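Local atomic coordinates of telomeric DNA-binding factor trf1 (Schizosaccharomyces pombe, PDB entry 6K5S), a protein that probably binds telomeric DNA as a TRF-family factor, of which this is the crystallised helical domain. Residues A[151-163]-A[182-194]. Numbering follows the deposited sequence.
Sequences LNDLFPSDMAHRF and IIEKCTARKERLA
Phe155 lays one face of its ring over Lys190 CA, with the rest of the ring set among Cys186, Arg189 and Leu193. Its CE2 lies 3.7 Å from Leu193 CD1, Leu193 standing nearly perpendicular to the Phe155 side chain, while CZ meets the aliphatic Arg189 CG at 3.9 Å. The carbonyl O of Leu151 meets the rim of the ring in the ring's own plane. A flat, wide side chain suits this place, where the chain leaves helix 147-154 and a single residue must span several positions of helix 177-195. Reduced to an alanine, this position would probably lose its packing against Cys186, Arg189 CG and Leu193 CD1, opening a gap there, while CB would still pack on Lys190.

Lys190 and Phe155 lie alongside one another, running opposite ways. With CG anti to the backbone N (chi1 -168°) and the chain extended beyond it, Lys190 CD packs 3.6 Å from Phe155 CB, and NZ is carried on to Asn152 OD1 at 2.6 Å. NZ lies 20° off the plane of the Asn152 amide carbonyl; it also makes a weak hydrogen bond to Phe155 O (3.3 Å). A lysine thus serves twice, greasy along its stem and polar at its end.

The methyls of Leu151 reach Ala194 CB (from CD1, 3.7 Å) and Leu193 CB (from CD2). Beyond the turn, the flexible thioether of Met159 brings SD within 3.8 Å of Cys186 CB. Ile183 pushes CD1 to 3.6 Å from the small Ala160 CB, and Phe163 presents its ring edge to Ile182 and Ile183. The polar end of Arg189 turns to Thr133 and Glu130 on helix 122-141, whose Tyr136 touches Leu151. The whole is ordinary helix packing in an all-helical TRF-family domain: two short helices and their connecting turn lie along helix 177-195, segment 159-163 running roughly antiparallel to 182-194, at 148°.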
loop_
_atom_site.group_PDB
_atom_site.type_symbol
_atom_site.label_atom_id
_atom_site.label_comp_id
_atom_site.label_asym_id
_atom_site.label_seq_id
_atom_site.Cartn_x
_atom_site.Cartn_y
_atom_site.Cartn_z
ATOM N N LEU A 151 -24.325 -29.626 9.757
ATOM C CA LEU A 151 -23.452 -30.662 9.232
ATOM C C LEU A 151 -23.753 -30.947 7.773
ATOM O O LEU A 151 -22.832 -31.213 6.993
ATOM C CB LEU A 151 -23.569 -31.925 10.074
ATOM C CG LEU A 151 -22.810 -31.851 11.390
ATOM C CD1 LEU A 151 -23.237 -32.943 12.384
ATOM C CD2 LEU A 151 -21.299 -31.944 11.114
ATOM N N ASN A 152 -25.034 -30.897 7.381
ATOM C CA ASN A 152 -25.379 -31.171 5.993
ATOM C C ASN A 152 -24.876 -30.066 5.077
ATOM O O ASN A 152 -24.565 -30.326 3.910
ATOM C CB ASN A 152 -26.894 -31.355 5.836
ATOM C CG ASN A 152 -27.373 -32.732 6.286
ATOM O OD1 ASN A 152 -26.579 -33.651 6.522
ATOM N ND2 ASN A 152 -28.687 -32.871 6.430
ATOM N N ASP A 153 -24.764 -28.834 5.587
ATOM C CA ASP A 153 -24.152 -27.772 4.797
ATOM C C ASP A 153 -22.649 -27.969 4.694
ATOM O O ASP A 153 -22.062 -27.787 3.620
ATOM C CB ASP A 153 -24.441 -26.405 5.414
ATOM C CG ASP A 153 -25.871 -25.979 5.232
ATOM O OD1 ASP A 153 -26.631 -26.688 4.531
ATOM O OD2 ASP A 153 -26.234 -24.936 5.800
ATOM N N LEU A 154 -22.007 -28.330 5.803
ATOM C CA LEU A 154 -20.552 -28.351 5.822
ATOM C C LEU A 154 -19.974 -29.623 5.228
ATOM O O LEU A 154 -18.842 -29.601 4.743
ATOM C CB LEU A 154 -20.050 -28.178 7.249
ATOM C CG LEU A 154 -20.122 -26.740 7.747
ATOM C CD1 LEU A 154 -19.810 -26.730 9.229
ATOM C CD2 LEU A 154 -19.172 -25.825 6.967
ATOM N N PHE A 155 -20.716 -30.728 5.284
ATOM C CA PHE A 155 -20.275 -32.032 4.797
ATOM C C PHE A 155 -21.352 -32.541 3.849
ATOM O O PHE A 155 -22.096 -33.480 4.174
ATOM C CB PHE A 155 -20.069 -33.020 5.947
ATOM C CG PHE A 155 -18.995 -32.629 6.922
ATOM C CD1 PHE A 155 -17.686 -33.039 6.725
ATOM C CD2 PHE A 155 -19.293 -31.893 8.058
ATOM C CE1 PHE A 155 -16.684 -32.689 7.618
ATOM C CE2 PHE A 155 -18.284 -31.539 8.955
ATOM C CZ PHE A 155 -16.980 -31.947 8.733
ATOM N N PRO A 156 -21.465 -31.942 2.667
ATOM C CA PRO A 156 -22.661 -32.138 1.848
ATOM C C PRO A 156 -22.596 -33.446 1.073
ATOM O O PRO A 156 -21.548 -34.076 0.944
ATOM C CB PRO A 156 -22.647 -30.925 0.913
ATOM C CG PRO A 156 -21.194 -30.576 0.772
ATOM C CD PRO A 156 -20.489 -31.037 2.022
ATOM N N SER A 157 -23.759 -33.847 0.554
ATOM C CA SER A 157 -23.848 -35.076 -0.224
ATOM C C SER A 157 -23.296 -34.929 -1.641
ATOM O O SER A 157 -22.958 -35.942 -2.262
ATOM C CB SER A 157 -25.303 -35.554 -0.287
ATOM O OG SER A 157 -26.097 -34.650 -1.042
ATOM N N ASP A 158 -23.188 -33.703 -2.159
ATOM C CA ASP A 158 -22.716 -33.462 -3.518
ATOM C C ASP A 158 -21.210 -33.190 -3.594
ATOM O O ASP A 158 -20.753 -32.514 -4.527
ATOM C CB ASP A 158 -23.501 -32.304 -4.148
ATOM C CG ASP A 158 -23.215 -30.954 -3.480
ATOM O OD1 ASP A 158 -22.567 -30.930 -2.417
ATOM O OD2 ASP A 158 -23.633 -29.903 -4.023
ATOM N N MET A 159 -20.422 -33.688 -2.635
ATOM C CA MET A 159 -18.995 -33.364 -2.627
ATOM C C MET A 159 -18.323 -33.853 -3.906
ATOM O O MET A 159 -17.428 -33.185 -4.439
ATOM C CB MET A 159 -18.309 -33.962 -1.395
ATOM C CG MET A 159 -18.296 -33.060 -0.147
ATOM S SD MET A 159 -17.104 -33.550 1.138
ATOM C CE MET A 159 -15.615 -33.150 0.277
ATOM N N ALA A 160 -18.763 -35.004 -4.427
ATOM C CA ALA A 160 -18.157 -35.564 -5.631
ATOM C C ALA A 160 -18.493 -34.732 -6.858
ATOM O O ALA A 160 -17.621 -34.450 -7.687
ATOM C CB ALA A 160 -18.618 -37.007 -5.832
ATOM N N HIS A 161 -19.763 -34.347 -7.008
ATOM C CA HIS A 161 -20.120 -33.465 -8.112
ATOM C C HIS A 161 -19.408 -32.127 -7.997
ATOM O O HIS A 161 -19.053 -31.522 -9.016
ATOM C CB HIS A 161 -21.628 -33.249 -8.164
ATOM C CG HIS A 161 -22.067 -32.415 -9.328
ATOM N ND1 HIS A 161 -22.962 -31.375 -9.205
ATOM C CD2 HIS A 161 -21.718 -32.461 -10.635
ATOM C CE1 HIS A 161 -23.150 -30.818 -10.389
ATOM N NE2 HIS A 161 -22.407 -31.460 -11.273
ATOM N N ARG A 162 -19.178 -31.653 -6.771
ATOM C CA ARG A 162 -18.433 -30.413 -6.608
ATOM C C ARG A 162 -16.998 -30.563 -7.095
ATOM O O ARG A 162 -16.465 -29.658 -7.749
ATOM C CB ARG A 162 -18.474 -29.961 -5.149
ATOM C CG ARG A 162 -19.704 -29.160 -4.810
ATOM C CD ARG A 162 -19.482 -28.336 -3.560
ATOM N NE ARG A 162 -20.560 -28.525 -2.595
ATOM C CZ ARG A 162 -21.473 -27.603 -2.323
ATOM N NH1 ARG A 162 -21.427 -26.436 -2.955
ATOM N NH2 ARG A 162 -22.425 -27.845 -1.426
ATOM N N PHE A 163 -16.354 -31.700 -6.794
ATOM C CA PHE A 163 -14.980 -31.905 -7.255
ATOM C C PHE A 163 -14.907 -31.945 -8.777
ATOM O O PHE A 163 -13.968 -31.409 -9.377
ATOM C CB PHE A 163 -14.396 -33.200 -6.691
ATOM C CG PHE A 163 -13.932 -33.102 -5.273
ATOM C CD1 PHE A 163 -13.280 -31.971 -4.814
ATOM C CD2 PHE A 163 -14.148 -34.148 -4.395
ATOM C CE1 PHE A 163 -12.853 -31.880 -3.507
ATOM C CE2 PHE A 163 -13.714 -34.076 -3.084
ATOM C CZ PHE A 163 -13.067 -32.938 -2.634
ATOM N N ILE A 182 -10.857 -38.021 0.236
ATOM C CA ILE A 182 -11.413 -36.891 0.977
ATOM C C ILE A 182 -12.890 -37.119 1.258
ATOM O O ILE A 182 -13.362 -36.944 2.389
ATOM C CB ILE A 182 -11.194 -35.574 0.213
ATOM C CG1 ILE A 182 -9.706 -35.281 0.066
ATOM C CG2 ILE A 182 -11.896 -34.437 0.937
ATOM C CD1 ILE A 182 -9.434 -34.174 -0.934
ATOM N N ILE A 183 -13.647 -37.507 0.231
ATOM C CA ILE A 183 -15.064 -37.771 0.442
ATOM C C ILE A 183 -15.250 -38.802 1.548
ATOM O O ILE A 183 -16.090 -38.635 2.443
ATOM C CB ILE A 183 -15.726 -38.210 -0.872
ATOM C CG1 ILE A 183 -15.666 -37.065 -1.880
ATOM C CG2 ILE A 183 -17.174 -38.607 -0.631
ATOM C CD1 ILE A 183 -16.312 -37.383 -3.158
ATOM N N GLU A 184 -14.439 -39.862 1.534
ATOM C CA GLU A 184 -14.580 -40.899 2.550
ATOM C C GLU A 184 -14.169 -40.386 3.926
ATOM O O GLU A 184 -14.862 -40.650 4.919
ATOM C CB GLU A 184 -13.768 -42.131 2.157
ATOM C CG GLU A 184 -13.948 -43.322 3.078
ATOM C CD GLU A 184 -13.477 -44.616 2.435
ATOM O OE1 GLU A 184 -13.366 -44.655 1.189
ATOM O OE2 GLU A 184 -13.211 -45.588 3.172
ATOM N N LYS A 185 -13.064 -39.630 4.001
ATOM C CA LYS A 185 -12.643 -39.047 5.273
ATOM C C LYS A 185 -13.681 -38.069 5.801
ATOM O O LYS A 185 -13.941 -38.014 7.012
ATOM C CB LYS A 185 -11.296 -38.340 5.119
ATOM C CG LYS A 185 -10.094 -39.279 5.044
ATOM C CD LYS A 185 -8.807 -38.551 4.657
ATOM C CE LYS A 185 -8.318 -37.625 5.766
ATOM N NZ LYS A 185 -7.030 -36.938 5.401
ATOM N N CYS A 186 -14.271 -37.280 4.906
ATOM C CA CYS A 186 -15.271 -36.305 5.316
ATOM C C CYS A 186 -16.540 -36.983 5.820
ATOM O O CYS A 186 -17.107 -36.558 6.833
ATOM C CB CYS A 186 -15.572 -35.365 4.153
ATOM S SG CYS A 186 -14.373 -34.037 4.018
ATOM N N THR A 187 -16.997 -38.033 5.123
ATOM C CA THR A 187 -18.165 -38.794 5.568
ATOM C C THR A 187 -17.969 -39.322 6.983
ATOM O O THR A 187 -18.861 -39.207 7.831
ATOM C CB THR A 187 -18.435 -39.961 4.611
ATOM O OG1 THR A 187 -18.444 -39.484 3.260
ATOM C CG2 THR A 187 -19.763 -40.636 4.924
ATOM N N ALA A 188 -16.800 -39.911 7.249
ATOM C CA ALA A 188 -16.492 -40.428 8.580
ATOM C C ALA A 188 -16.465 -39.322 9.628
ATOM O O ALA A 188 -16.922 -39.523 10.763
ATOM C CB ALA A 188 -15.153 -41.163 8.551
ATOM N N ARG A 189 -15.913 -38.151 9.280
ATOM C CA ARG A 189 -15.858 -37.049 10.236
ATOM C C ARG A 189 -17.252 -36.502 10.524
ATOM O O ARG A 189 -17.572 -36.165 11.675
ATOM C CB ARG A 189 -14.926 -35.948 9.711
ATOM C CG ARG A 189 -14.903 -34.695 10.566
ATOM C CD ARG A 189 -14.335 -34.993 11.949
ATOM N NE ARG A 189 -12.980 -35.544 11.874
ATOM C CZ ARG A 189 -11.869 -34.815 11.883
ATOM N NH1 ARG A 189 -11.928 -33.485 11.939
ATOM N NH2 ARG A 189 -10.687 -35.412 11.819
ATOM N N LYS A 190 -18.106 -36.436 9.500
ATOM C CA LYS A 190 -19.482 -35.995 9.714
ATOM C C LYS A 190 -20.196 -36.898 10.718
ATOM O O LYS A 190 -20.832 -36.415 11.662
ATOM C CB LYS A 190 -20.227 -35.961 8.379
ATOM C CG LYS A 190 -21.562 -35.249 8.403
ATOM C CD LYS A 190 -22.343 -35.546 7.130
ATOM C CE LYS A 190 -23.514 -34.600 6.985
ATOM N NZ LYS A 190 -24.436 -35.018 5.889
ATOM N N GLU A 191 -20.070 -38.214 10.542
ATOM C CA GLU A 191 -20.724 -39.152 11.446
ATOM C C GLU A 191 -20.181 -39.014 12.862
ATOM O O GLU A 191 -20.952 -38.940 13.827
ATOM C CB GLU A 191 -20.539 -40.582 10.928
ATOM C CG GLU A 191 -20.747 -41.673 11.987
ATOM C CD GLU A 191 -21.138 -43.011 11.373
ATOM O OE1 GLU A 191 -20.883 -43.200 10.161
ATOM O OE2 GLU A 191 -21.700 -43.867 12.097
ATOM N N ARG A 192 -18.852 -38.980 13.016
ATOM C CA ARG A 192 -18.284 -38.791 14.347
ATOM C C ARG A 192 -18.801 -37.509 14.985
ATOM O O ARG A 192 -19.113 -37.480 16.184
ATOM C CB ARG A 192 -16.756 -38.778 14.284
ATOM C CG ARG A 192 -16.118 -38.193 15.535
ATOM C CD ARG A 192 -14.708 -38.690 15.760
ATOM N NE ARG A 192 -14.706 -39.969 16.456
ATOM C CZ ARG A 192 -14.600 -41.135 15.835
ATOM N NH1 ARG A 192 -14.608 -42.261 16.531
ATOM N NH2 ARG A 192 -14.488 -41.166 14.511
ATOM N N LEU A 193 -18.928 -36.443 14.193
ATOM C CA LEU A 193 -19.379 -35.178 14.753
ATOM C C LEU A 193 -20.845 -35.252 15.160
ATOM O O LEU A 193 -21.228 -34.726 16.214
ATOM C CB LEU A 193 -19.142 -34.046 13.745
ATOM C CG LEU A 193 -17.679 -33.612 13.588
ATOM C CD1 LEU A 193 -17.558 -32.592 12.477
ATOM C CD2 LEU A 193 -17.067 -33.069 14.873
ATOM N N ALA A 194 -21.681 -35.907 14.344
ATOM C CA ALA A 194 -23.109 -35.926 14.634
ATOM C C ALA A 194 -23.406 -36.780 15.864
ATOM O O ALA A 194 -24.238 -36.409 16.698
ATOM C CB ALA A 194 -23.888 -36.433 13.421
#